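PDB 5AMV: pectate lyase from Bacillus subtilis, which cleaves the alpha-1,4 links of polygalacturonate by calcium-dependent elimination, giving oligosaccharides with unsaturated galacturonosyl ends. Local coordinates for residues S315-Y319 / V369-P373; D326-A332 / L351-T355; A344-S348 / N358-A362. Where two conformers were deposited one is given. Numbering follows the deposited sequence.

All three contacts lie at one end of the parallel beta-helix, where strands 346-348 and 351-352, one after the other in the chain, both pair in parallel with strand 317-326. Interaction 3 is buried, interaction 1 partly buried, and interaction 2 a surface contact. Interaction 1 lays a loop over the start of strand 317-326, mainly through aromatic and apolar packing. Interaction 2 joins the loop after that strand's far end to a hairpin turn through an asparagine amide and two waters; interaction 3 fixes a short helix to strand 346-348 through a buried carboxylate. Interactions 1 and 3 are directly joined, Ile318 O lying 3.1 Å from Tyr346 N, whereas interactions 2 and 3 meet only where Ala332 CB is 4.0 Å from Ala362 CB.

Interaction 1 of 3, residues S315-Y319 / V369-P373; sequences SSKIY and VGWTP
Loop 369-373 crosses the start of strand 317-326, one of the stacked parallel strands of the pectate lyase beta-helix, with end-to-end directions 48° apart. The closest backbone approach is Lys317 to Val369, CA to CA 4.9 Å. Val369 (chi1 m) points its CB toward the strand: CG2 lies 3.9 Å from Tyr319 CD2, near the plane of that ring, and CG1 is 3.5 Å from Ile318 O. Its carbonyl O is 3.3 Å from Lys317 CD, where the lysine's aliphatic part passes before NZ turns back to a weak hydrogen bond with Ser315 O (3.3 Å). Gly370, at positive phi (80°/7°), turns the chain, and Trp371 follows in an extended conformation. With chi1 p its indole swings inward and NE1 donates to Lys317 O (2.9 Å, 153°). The Tyr319 ring (chi1 t) presents its edge to the indole face, a T-shaped pair with centroids 6.0 Å apart and planes at 61°. Thr372 CG2 reaches Tyr319 CE2 at 3.8 Å. Pro373 closes over a face of the same ring, a CH-pi contact with CD 3.3 Å from the centroid and 10° off the normal. Tyr319 also stacks on Tyr346 of the neighbouring strand. The chemistry thus implies a loop seated mainly by aromatic and apolar packing, with the indole N-H bond fixing its position along the strand.

Interaction 2 of 3, residues D326-A332 / L351-T355; sequences DVPGLSA and LLNGT
This is a surface contact of two turns at one edge of the beta-helix, where the loop leaving strand 317-326 meets the hairpin turn after strand 351-352. Nearest in register are Asp326 and Asn353, CA to CA 4.7 Å. Leu352 to Thr355 form a type I' turn, with Asn353 (53°/38°) and Gly354 (86°/-12°) both at positive phi; Val327 to Leu330 form a type II turn with Gly329 at 86°/-5°. Loop 326-332 is a connection of the parallel beta-helix, running on toward strand 336-338, whereas the type I' turn closes a short antiparallel hairpin (Leu352 N to Thr355 O 2.8 Å, Thr355 N to Leu352 O 2.9 Å). The Asn353 amide (chi1 m) faces the Val327 backbone: ND2 donates to Val327 O at 2.8 Å (160°), and OD1 takes a weak bond from Val327 N at 2.9 Å (119°). One water donates to Asp326 OD1 (2.7 Å) and accepts from Gly354 N (2.8 Å); the other carboxylate oxygen, OD2, bonds Tyr294. A second water links Leu330 O (2.8 Å) with Asn353 ND2 (2.9 Å). Leu352 (chi1 t, chi2 p) puts CD2 3.4 Å from Leu330 O and CD1 4.1 Å from Leu330 CD2.

Interaction 3 of 3, residues A344-S348 / N358-A362; sequences ALYDS and NASAA
An N-capped short helix is held here against a strand of the parallel beta-helix. Strand 346-348, which pairs in parallel with strand 317-326, lies beside weakly bonded helix 359-362; the closest CA pair is Leu345 and Ser360, 5.4 Å apart. Along the extended segment the CA-to-CB bonds of Leu345 and Asp347 point toward the helix, those of Ala344, Tyr346 and Ser348 away.

Backbone amides meet a carboxylate at the start of the helix. Asp347 (chi1 p) spreads its two oxygens over the first turn: OD2 accepts from Ala359 N at 3.0 Å (154°) and OD1 from Ser360 N at 2.9 Å (160°), so amides without helical carbonyl partners are satisfied. OD2 also bonds Thr350. Within its own segment the N-cap Asn358 (chi1 t) accepts at OD1 from Ala361 N, 2.9 Å (160°), completing the cap, while Ala362 N bonds Asn358 O at 3.0 Å.

Apolar contact is slight between the segments: Leu345 CD2 (chi1 t, chi2 p) is 4.2 Å from Ala359 CB, and both side chains also rest on Ile336.

Two backbone carbonyls of 344-348 receive the remaining bonds from side chains. Asn358 ND2 gives a weak one to Asp347 O, 2.9 Å at 123°, and Ser360, with chi1 t, sends its OG to Leu345 O, donating at 2.6 Å.

Interaction 1 of 3, residues S315-Y319 / V369-P373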
# COMPACT_ATOMS: atom_id res chain seq x y z
N SER A 315 11.27 16.72 -0.25
CA SER A 315 10.47 17.56 0.64
C SER A 315 9.63 16.74 1.65
O SER A 315 8.64 17.23 2.21
CB SER A 315 9.59 18.49 -0.21
OG SER A 315 8.95 19.48 0.59
N SER A 316 10.01 15.48 1.88
CA SER A 316 9.28 14.68 2.86
C SER A 316 9.39 15.24 4.26
O SER A 316 10.40 15.89 4.63
CB SER A 316 9.72 13.20 2.87
OG SER A 316 11.11 13.07 3.09
N LYS A 317 8.36 15.02 5.06
CA LYS A 317 8.36 15.51 6.41
C LYS A 317 7.93 14.41 7.39
O LYS A 317 6.94 14.54 8.09
CB LYS A 317 7.48 16.76 6.52
CG LYS A 317 8.07 17.94 5.75
CD LYS A 317 7.11 19.12 5.69
CE LYS A 317 7.86 20.38 5.08
NZ LYS A 317 8.48 20.14 3.77
N ILE A 318 8.69 13.32 7.41
CA ILE A 318 8.36 12.22 8.32
C ILE A 318 8.74 12.61 9.75
O ILE A 318 9.88 13.09 10.01
CB ILE A 318 9.10 10.92 7.92
CG1 ILE A 318 8.66 10.46 6.52
CG2 ILE A 318 8.92 9.85 9.01
CD1 ILE A 318 9.51 9.35 5.92
N TYR A 319 7.79 12.42 10.65
CA TYR A 319 7.98 12.62 12.07
C TYR A 319 7.77 11.28 12.77
O TYR A 319 6.65 10.77 12.88
CB TYR A 319 6.99 13.69 12.55
CG TYR A 319 7.27 14.27 13.91
CD1 TYR A 319 6.95 13.57 15.07
CD2 TYR A 319 7.82 15.54 14.03
CE1 TYR A 319 7.21 14.08 16.38
CE2 TYR A 319 8.06 16.08 15.30
CZ TYR A 319 7.75 15.36 16.47
OH TYR A 319 7.99 15.92 17.72
N VAL A 369 11.39 18.66 10.79
CA VAL A 369 10.67 18.57 9.52
C VAL A 369 9.62 19.68 9.43
O VAL A 369 8.74 19.63 8.57
CB VAL A 369 10.00 17.16 9.33
CG1 VAL A 369 11.07 16.12 8.86
CG2 VAL A 369 9.28 16.74 10.62
N GLY A 370 9.74 20.67 10.31
CA GLY A 370 8.96 21.90 10.18
C GLY A 370 7.54 21.82 10.69
O GLY A 370 6.73 22.78 10.50
N TRP A 371 7.19 20.69 11.33
CA TRP A 371 5.90 20.51 11.99
C TRP A 371 6.01 19.51 13.15
O TRP A 371 7.00 18.78 13.22
CB TRP A 371 4.82 20.03 10.99
CG TRP A 371 5.00 18.55 10.59
CD1 TRP A 371 6.05 18.01 9.90
CD2 TRP A 371 4.11 17.48 10.91
NE1 TRP A 371 5.88 16.62 9.78
CE2 TRP A 371 4.70 16.28 10.38
CE3 TRP A 371 2.88 17.40 11.56
CZ2 TRP A 371 4.08 15.02 10.50
CZ3 TRP A 371 2.26 16.13 11.68
CH2 TRP A 371 2.87 14.98 11.14
N THR A 372 5.01 19.53 14.04
CA THR A 372 4.88 18.55 15.12
C THR A 372 3.45 18.01 15.16
O THR A 372 2.47 18.78 15.15
CB THR A 372 5.21 19.13 16.50
OG1 THR A 372 4.54 20.38 16.64
CG2 THR A 372 6.71 19.33 16.65
N PRO A 373 3.31 16.68 15.15
CA PRO A 373 1.96 16.12 15.13
C PRO A 373 1.17 16.53 16.36
O PRO A 373 1.73 16.52 17.46
CB PRO A 373 2.18 14.61 15.20
CG PRO A 373 3.62 14.36 14.94
CD PRO A 373 4.36 15.66 14.91

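Interaction 2 of 3, residues D326-A332 / L351-T355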
# COMPACT_ATOMS: atom_id res chain seq x y z
N ASP A 326 13.95 -4.68 13.87
CA ASP A 326 14.82 -5.84 14.12
C ASP A 326 15.28 -6.47 12.81
O ASP A 326 14.59 -7.33 12.20
CB ASP A 326 14.11 -6.87 14.98
CG ASP A 326 14.00 -6.42 16.47
OD1 ASP A 326 14.81 -5.57 16.89
OD2 ASP A 326 13.12 -6.94 17.15
N VAL A 327 16.47 -6.05 12.39
CA VAL A 327 17.13 -6.56 11.18
C VAL A 327 18.58 -6.83 11.60
O VAL A 327 19.40 -5.93 11.63
CB VAL A 327 17.04 -5.54 10.00
CG1 VAL A 327 17.77 -6.06 8.74
CG2 VAL A 327 15.53 -5.26 9.66
N PRO A 328 18.89 -8.08 11.92
CA PRO A 328 20.23 -8.39 12.49
C PRO A 328 21.35 -7.88 11.59
O PRO A 328 21.28 -8.03 10.36
CB PRO A 328 20.22 -9.92 12.56
CG PRO A 328 18.76 -10.23 12.89
CD PRO A 328 17.96 -9.25 12.03
N GLY A 329 22.33 -7.21 12.19
CA GLY A 329 23.53 -6.82 11.42
C GLY A 329 23.43 -5.50 10.67
O GLY A 329 24.43 -5.05 10.09
N LEU A 330 22.25 -4.87 10.68
CA LEU A 330 22.03 -3.58 10.03
C LEU A 330 22.70 -2.44 10.81
O LEU A 330 22.72 -2.45 12.05
CB LEU A 330 20.51 -3.31 9.91
CG LEU A 330 20.11 -2.27 8.87
CD1 LEU A 330 20.24 -2.77 7.46
CD2 LEU A 330 18.70 -1.80 9.15
N SER A 331 23.27 -1.49 10.08
CA SER A 331 23.70 -0.23 10.67
C SER A 331 22.55 0.77 10.86
O SER A 331 21.55 0.74 10.12
CB SER A 331 24.79 0.39 9.80
OG SER A 331 24.22 0.87 8.58
N ALA A 332 22.69 1.66 11.84
CA ALA A 332 21.74 2.75 12.05
C ALA A 332 21.44 3.53 10.76
O ALA A 332 20.27 3.84 10.49
CB ALA A 332 22.22 3.71 13.16
N LEU A 351 14.53 2.16 18.01
CA LEU A 351 15.35 1.07 18.44
C LEU A 351 15.72 0.22 17.24
O LEU A 351 14.84 -0.10 16.42
CB LEU A 351 14.62 0.18 19.43
CG LEU A 351 14.18 0.78 20.77
CD1 LEU A 351 13.51 -0.32 21.64
CD2 LEU A 351 15.38 1.51 21.50
N LEU A 352 16.99 -0.16 17.14
CA LEU A 352 17.48 -1.05 16.06
C LEU A 352 18.15 -2.22 16.76
O LEU A 352 19.21 -2.03 17.41
CB LEU A 352 18.52 -0.33 15.20
CG LEU A 352 19.21 -1.23 14.15
CD1 LEU A 352 18.16 -1.83 13.19
CD2 LEU A 352 20.27 -0.44 13.30
N ASN A 353 17.54 -3.40 16.64
CA ASN A 353 18.10 -4.59 17.30
C ASN A 353 18.32 -4.32 18.77
O ASN A 353 19.34 -4.71 19.33
CB ASN A 353 19.36 -5.06 16.59
CG ASN A 353 19.08 -5.35 15.11
OD1 ASN A 353 18.07 -5.98 14.81
ND2 ASN A 353 19.94 -4.89 14.22
N GLY A 354 17.37 -3.58 19.36
CA GLY A 354 17.37 -3.29 20.77
C GLY A 354 18.20 -2.06 21.16
O GLY A 354 18.12 -1.66 22.33
N THR A 355 19.03 -1.53 20.25
CA THR A 355 19.90 -0.40 20.56
C THR A 355 19.17 0.90 20.22
O THR A 355 18.65 1.03 19.11
CB THR A 355 21.15 -0.49 19.74
OG1 THR A 355 21.87 -1.66 20.12
CG2 THR A 355 22.04 0.70 19.92
O HOH W 1 14.85 -3.22 18.26
O HOH W 2 22.62 -3.72 14.57

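Interaction 3 of 3, residues A344-S348 / N358-A362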
# COMPACT_ATOMS: atom_id res chain seq x y z
N ALA A 344 15.41 16.01 5.51
CA ALA A 344 15.02 16.15 6.89
C ALA A 344 14.25 14.91 7.36
O ALA A 344 13.49 14.32 6.59
CB ALA A 344 14.14 17.38 7.07
N LEU A 345 14.46 14.56 8.62
CA LEU A 345 13.74 13.46 9.27
C LEU A 345 13.78 13.74 10.76
O LEU A 345 14.87 13.91 11.35
CB LEU A 345 14.36 12.10 8.95
CG LEU A 345 13.93 10.89 9.81
CD1 LEU A 345 12.43 10.53 9.53
CD2 LEU A 345 14.84 9.72 9.53
N TYR A 346 12.61 13.81 11.38
CA TYR A 346 12.56 13.78 12.83
C TYR A 346 12.41 12.33 13.25
O TYR A 346 11.47 11.68 12.82
CB TYR A 346 11.36 14.57 13.38
CG TYR A 346 11.26 14.59 14.89
CD1 TYR A 346 10.75 13.50 15.61
CD2 TYR A 346 11.73 15.68 15.62
CE1 TYR A 346 10.71 13.51 16.99
CE2 TYR A 346 11.67 15.71 16.99
CZ TYR A 346 11.17 14.64 17.68
OH TYR A 346 11.15 14.66 19.05
N ASP A 347 13.31 11.82 14.08
CA ASP A 347 13.04 10.54 14.72
C ASP A 347 13.53 10.54 16.16
O ASP A 347 14.62 11.02 16.48
CB ASP A 347 13.54 9.29 13.92
CG ASP A 347 15.01 9.07 14.03
OD1 ASP A 347 15.76 9.92 13.52
OD2 ASP A 347 15.43 8.05 14.61
N SER A 348 12.67 10.02 17.01
CA SER A 348 12.97 9.88 18.43
C SER A 348 12.57 8.48 18.89
O SER A 348 11.59 7.90 18.42
CB SER A 348 12.28 10.98 19.27
OG SER A 348 10.86 10.81 19.40
N ASN A 358 19.70 7.01 16.38
CA ASN A 358 19.05 8.16 15.75
C ASN A 358 19.31 8.09 14.28
O ASN A 358 20.39 8.39 13.76
CB ASN A 358 19.46 9.53 16.30
CG ASN A 358 18.47 10.60 15.86
OD1 ASN A 358 18.53 11.10 14.73
ND2 ASN A 358 17.49 10.90 16.73
N ALA A 359 18.27 7.66 13.57
CA ALA A 359 18.40 7.41 12.13
C ALA A 359 18.71 8.66 11.32
O ALA A 359 19.50 8.64 10.37
CB ALA A 359 17.06 6.79 11.61
N SER A 360 18.04 9.74 11.69
CA SER A 360 18.21 11.02 11.01
C SER A 360 19.68 11.50 11.14
O SER A 360 20.33 11.76 10.15
CB SER A 360 17.30 12.04 11.68
OG SER A 360 17.38 13.25 10.99
N ALA A 361 20.17 11.49 12.38
CA ALA A 361 21.51 11.97 12.69
C ALA A 361 22.54 11.09 11.99
O ALA A 361 23.56 11.59 11.49
CB ALA A 361 21.72 11.94 14.18
N ALA A 362 22.27 9.79 11.94
CA ALA A 362 23.18 8.81 11.31
C ALA A 362 23.34 9.05 9.81
O ALA A 362 24.31 8.57 9.17
CB ALA A 362 22.69 7.37 11.60